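Local atomic coordinates of GIL01 gp7 (Bacillus phage pGIL01, PDB entry 6N7O), a protein that probably binds the host LexA repressor and inhibits it, as a small helical dimer made by the phage. Residues Asp5-Phe10 with Asp29-Val34. Numbering follows the deposited sequence. Where two conformers were deposited one is given.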
ATOM      1  N   ASP A   5      -5.366  -9.713  -5.364  1.00 23.91           N
ATOM      2  CA  ASP A   5      -5.429 -10.542  -4.167  1.00 23.26           C
ATOM      3  C   ASP A   5      -4.305 -10.188  -3.201  1.00 20.84           C
ATOM      4  O   ASP A   5      -4.514 -10.136  -1.985  1.00 25.41           O
ATOM      5  CB  ASP A   5      -5.379 -12.026  -4.544  1.00 31.65           C
ATOM      6  CG  ASP A   5      -6.652 -12.501  -5.265  1.00 61.53           C
ATOM      7  OD1 ASP A   5      -7.731 -11.893  -5.071  1.00 43.36           O
ATOM      8  OD2 ASP A   5      -6.570 -13.491  -6.029  1.00 57.17           O
ATOM      9  N   LYS A   6      -3.107  -9.914  -3.729  1.00 18.01           N
ATOM     10  CA  LYS A   6      -2.009  -9.502  -2.858  1.00 18.33           C
ATOM     11  C   LYS A   6      -2.304  -8.161  -2.211  1.00 23.69           C
ATOM     12  O   LYS A   6      -1.954  -7.934  -1.046  1.00 18.75           O
ATOM     13  CB  LYS A   6      -0.700  -9.420  -3.643  1.00 20.34           C
ATOM     14  CG  LYS A   6      -0.144 -10.730  -4.121  1.00 26.07           C
ATOM     15  CD  LYS A   6       1.110 -10.471  -4.938  1.00 25.42           C
ATOM     16  CE  LYS A   6       1.774 -11.751  -5.372  1.00 35.91           C
ATOM     17  NZ  LYS A   6       3.083 -11.450  -6.012  1.00 36.53           N
ATOM     18  N   LEU A   7      -2.928  -7.248  -2.955  1.00 17.27           N
ATOM     19  CA  LEU A   7      -3.283  -5.963  -2.369  1.00 17.53           C
ATOM     20  C   LEU A   7      -4.284  -6.148  -1.239  1.00 18.23           C
ATOM     21  O   LEU A   7      -4.115  -5.591  -0.151  1.00 17.00           O
ATOM     22  CB  LEU A   7      -3.835  -5.027  -3.447  1.00 16.42           C
ATOM     23  CG  LEU A   7      -4.295  -3.650  -2.951  1.00 16.97           C
ATOM     24  CD1 LEU A   7      -3.130  -2.894  -2.285  1.00 21.32           C
ATOM     25  CD2 LEU A   7      -4.872  -2.826  -4.108  1.00 21.49           C
ATOM     26  N   LEU A   8      -5.337  -6.937  -1.473  1.00 18.96           N
ATOM     27  CA  LEU A   8      -6.312  -7.184  -0.417  1.00 18.05           C
ATOM     28  C   LEU A   8      -5.664  -7.841   0.801  1.00 19.98           C
ATOM     29  O   LEU A   8      -5.998  -7.501   1.942  1.00 16.96           O
ATOM     30  CB  LEU A   8      -7.459  -8.032  -0.960  1.00 18.04           C
ATOM     31  CG  LEU A   8      -8.470  -7.208  -1.771  1.00 21.96           C
ATOM     32  CD1 LEU A   8      -9.500  -8.072  -2.476  1.00 21.15           C
ATOM     33  CD2 LEU A   8      -9.169  -6.168  -0.882  1.00 22.75           C
ATOM     34  N   ASP A   9      -4.723  -8.765   0.587  1.00 19.84           N
ATOM     35  CA  ASP A   9      -4.056  -9.375   1.737  1.00 23.62           C
ATOM     36  C   ASP A   9      -3.212  -8.363   2.508  1.00 16.10           C
ATOM     37  O   ASP A   9      -3.109  -8.459   3.740  1.00 16.95           O
ATOM     38  CB  ASP A   9      -3.208 -10.577   1.301  1.00 20.59           C
ATOM     39  CG  ASP A   9      -4.053 -11.828   1.058  1.00 26.79           C
ATOM     40  OD1 ASP A   9      -5.232 -11.849   1.468  1.00 25.72           O
ATOM     41  OD2 ASP A   9      -3.547 -12.799   0.458  1.00 33.95           O
ATOM     42  N   PHE A  10      -2.613  -7.374   1.823  1.00 14.97           N
ATOM     43  CA  PHE A  10      -1.904  -6.325   2.546  1.00 17.52           C
ATOM     44  C   PHE A  10      -2.881  -5.468   3.333  1.00 19.46           C
ATOM     45  O   PHE A  10      -2.614  -5.122   4.489  1.00 16.56           O
ATOM     46  CB  PHE A  10      -1.081  -5.467   1.575  1.00 17.17           C
ATOM     47  CG  PHE A  10      -0.292  -4.368   2.243  1.00 17.22           C
ATOM     48  CD1 PHE A  10       0.374  -4.590   3.444  1.00 17.25           C
ATOM     49  CD2 PHE A  10      -0.189  -3.115   1.653  1.00 14.39           C
ATOM     50  CE1 PHE A  10       1.122  -3.580   4.039  1.00 15.05           C
ATOM     51  CE2 PHE A  10       0.562  -2.105   2.239  1.00 17.99           C
ATOM     52  CZ  PHE A  10       1.210  -2.326   3.440  1.00 18.78           C
ATOM     53  N   ASP A  29       7.776  -0.775   1.169  1.00 16.60           N
ATOM     54  CA  ASP A  29       8.328  -2.099   0.884  1.00 17.83           C
ATOM     55  C   ASP A  29       7.225  -3.073   0.487  1.00 19.14           C
ATOM     56  O   ASP A  29       7.367  -3.820  -0.484  1.00 17.79           O
ATOM     57  CB  ASP A  29       9.089  -2.646   2.092  1.00 17.04           C
ATOM     58  CG  ASP A  29      10.467  -2.020   2.264  1.00 44.00           C
ATOM     59  OD1 ASP A  29      10.924  -1.277   1.370  1.00 33.74           O
ATOM     60  OD2 ASP A  29      11.104  -2.286   3.307  1.00 34.80           O
ATOM     61  N   ARG A  30       6.116  -3.077   1.230  1.00 18.20           N
ATOM     62  CA  ARG A  30       5.056  -4.048   0.953  1.00 19.23           C
ATOM     63  C   ARG A  30       4.382  -3.774  -0.388  1.00 16.33           C
ATOM     64  O   ARG A  30       4.052  -4.713  -1.130  1.00 19.44           O
ATOM     65  CB  ARG A  30       4.021  -4.046   2.075  1.00 18.41           C
ATOM     66  CG  ARG A  30       4.567  -4.561   3.394  1.00 20.33           C
ATOM     67  CD  ARG A  30       4.692  -6.080   3.418  1.00 18.13           C
ATOM     68  NE  ARG A  30       3.380  -6.730   3.463  1.00 18.85           N
ATOM     69  CZ  ARG A  30       2.860  -7.418   2.450  1.00 21.40           C
ATOM     70  NH1 ARG A  30       3.543  -7.540   1.321  1.00 24.34           N
ATOM     71  NH2 ARG A  30       1.662  -7.985   2.559  1.00 21.43           N
ATOM     72  N   LEU A  31       4.140  -2.499  -0.704  1.00 17.50           N
ATOM     73  CA  LEU A  31       3.497  -2.169  -1.970  1.00 18.05           C
ATOM     74  C   LEU A  31       4.413  -2.499  -3.146  1.00 21.74           C
ATOM     75  O   LEU A  31       3.940  -2.910  -4.211  1.00 17.00           O
ATOM     76  CB  LEU A  31       3.092  -0.697  -1.993  1.00 17.14           C
ATOM     77  CG  LEU A  31       1.979  -0.305  -1.013  1.00 19.16           C
ATOM     78  CD1 LEU A  31       1.737   1.179  -1.029  1.00 21.45           C
ATOM     79  CD2 LEU A  31       0.698  -1.060  -1.369  1.00 19.96           C
ATOM     80  N   MET A  32       5.725  -2.334  -2.981  0.63 23.59           N
ATOM     81  CA  MET A  32       6.624  -2.764  -4.041  0.63 23.03           C
ATOM     82  C   MET A  32       6.585  -4.273  -4.215  0.63 24.09           C
ATOM     83  O   MET A  32       6.724  -4.769  -5.338  0.63 24.80           O
ATOM     84  CB  MET A  32       8.041  -2.282  -3.753  0.63 23.02           C
ATOM     85  CG  MET A  32       8.159  -0.779  -3.873  0.63 19.49           C
ATOM     86  SD  MET A  32       9.856  -0.226  -3.737  0.63 26.38           S
ATOM     87  CE  MET A  32      10.599  -1.147  -5.081  0.63 31.07           C
ATOM     88  N   GLN A  33       6.367  -5.017  -3.128  1.00 20.67           N
ATOM     89  CA  GLN A  33       6.153  -6.451  -3.266  1.00 17.42           C
ATOM     90  C   GLN A  33       4.843  -6.744  -3.983  1.00 21.19           C
ATOM     91  O   GLN A  33       4.779  -7.639  -4.830  1.00 26.78           O
ATOM     92  CB  GLN A  33       6.166  -7.122  -1.901  1.00 27.19           C
ATOM     93  CG  GLN A  33       7.510  -7.061  -1.195  1.00 26.57           C
ATOM     94  CD  GLN A  33       7.473  -7.728   0.175  1.00 37.82           C
ATOM     95  OE1 GLN A  33       6.529  -7.551   0.947  1.00 30.72           O
ATOM     96  NE2 GLN A  33       8.499  -8.513   0.475  1.00 39.92           N
ATOM     97  N   VAL A  34       3.790  -5.994  -3.658  1.00 21.83           N
ATOM     98  CA  VAL A  34       2.487  -6.239  -4.274  1.00 22.80           C
ATOM     99  C   VAL A  34       2.549  -6.005  -5.777  1.00 24.59           C
ATOM    100  O   VAL A  34       1.960  -6.760  -6.567  1.00 26.19           O
ATOM    101  CB  VAL A  34       1.423  -5.352  -3.609  1.00 17.62           C
ATOM    102  CG1 VAL A  34       0.130  -5.385  -4.417  1.00 20.38           C
ATOM    103  CG2 VAL A  34       1.191  -5.800  -2.171  1.00 22.40           C
TER
HETATM  104  O   HOH W   1       0.156  -8.934   0.366  1.00 26.29           O
HETATM  105  O   HOH W   2       2.645  -9.242  -7.813  1.00 32.72           O
HETATM  106  O   HOH W   3       5.093 -10.614  -4.556  1.00 36.44           O
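Phe-10 and Arg-30 pack together where the two antiparallel helices of a helical hairpin meet; the axes of the two short segments run 158° apart and come within 9.8 Å. Arg-30 CB sits over one face of the buried, flat Phe-10 ring, a CH-pi contact 3.7 Å from the centroid. A long, flexible arginine suits this place: CB and CG lie on the ring, bends at chi2 and chi3 fold the chain so that Arg-30 NE passes Phe-10 CD1 at 3.7 Å, and the guanidinium, turned 65° to the ring, reaches polar partners. NE forms a salt bridge with Glu-13, Arg-30 NH1 donates to Gln-33 OE1 at 3.0 Å, and NH2 gives a hydrogen bond to a water that in turn donates to Lys-6 O, joining the helices without a direct bond. Leu-31, apolar as its buried site requires, brings CD2 to 3.8 Å from Phe-10 CE2. Branched Val-34 fills the closer end of the interface, CG1 lying 4.1 Å from CB of buried Leu-7 and CG2 facing Lys-6 O. Long, charged Lys-6 suits the exposed margin: its extended chain carries NZ to two waters, which donate to the carbonyl oxygens of Val-34 and Gln-33. Helix 2-16 thus lies against helix 24-34, with strand 21-23 in the connection; Phe-10 and Leu-31 also pack on Leu-31 and Ile-11, respectively, of the second subunit, extending the apolar layer into the dimer.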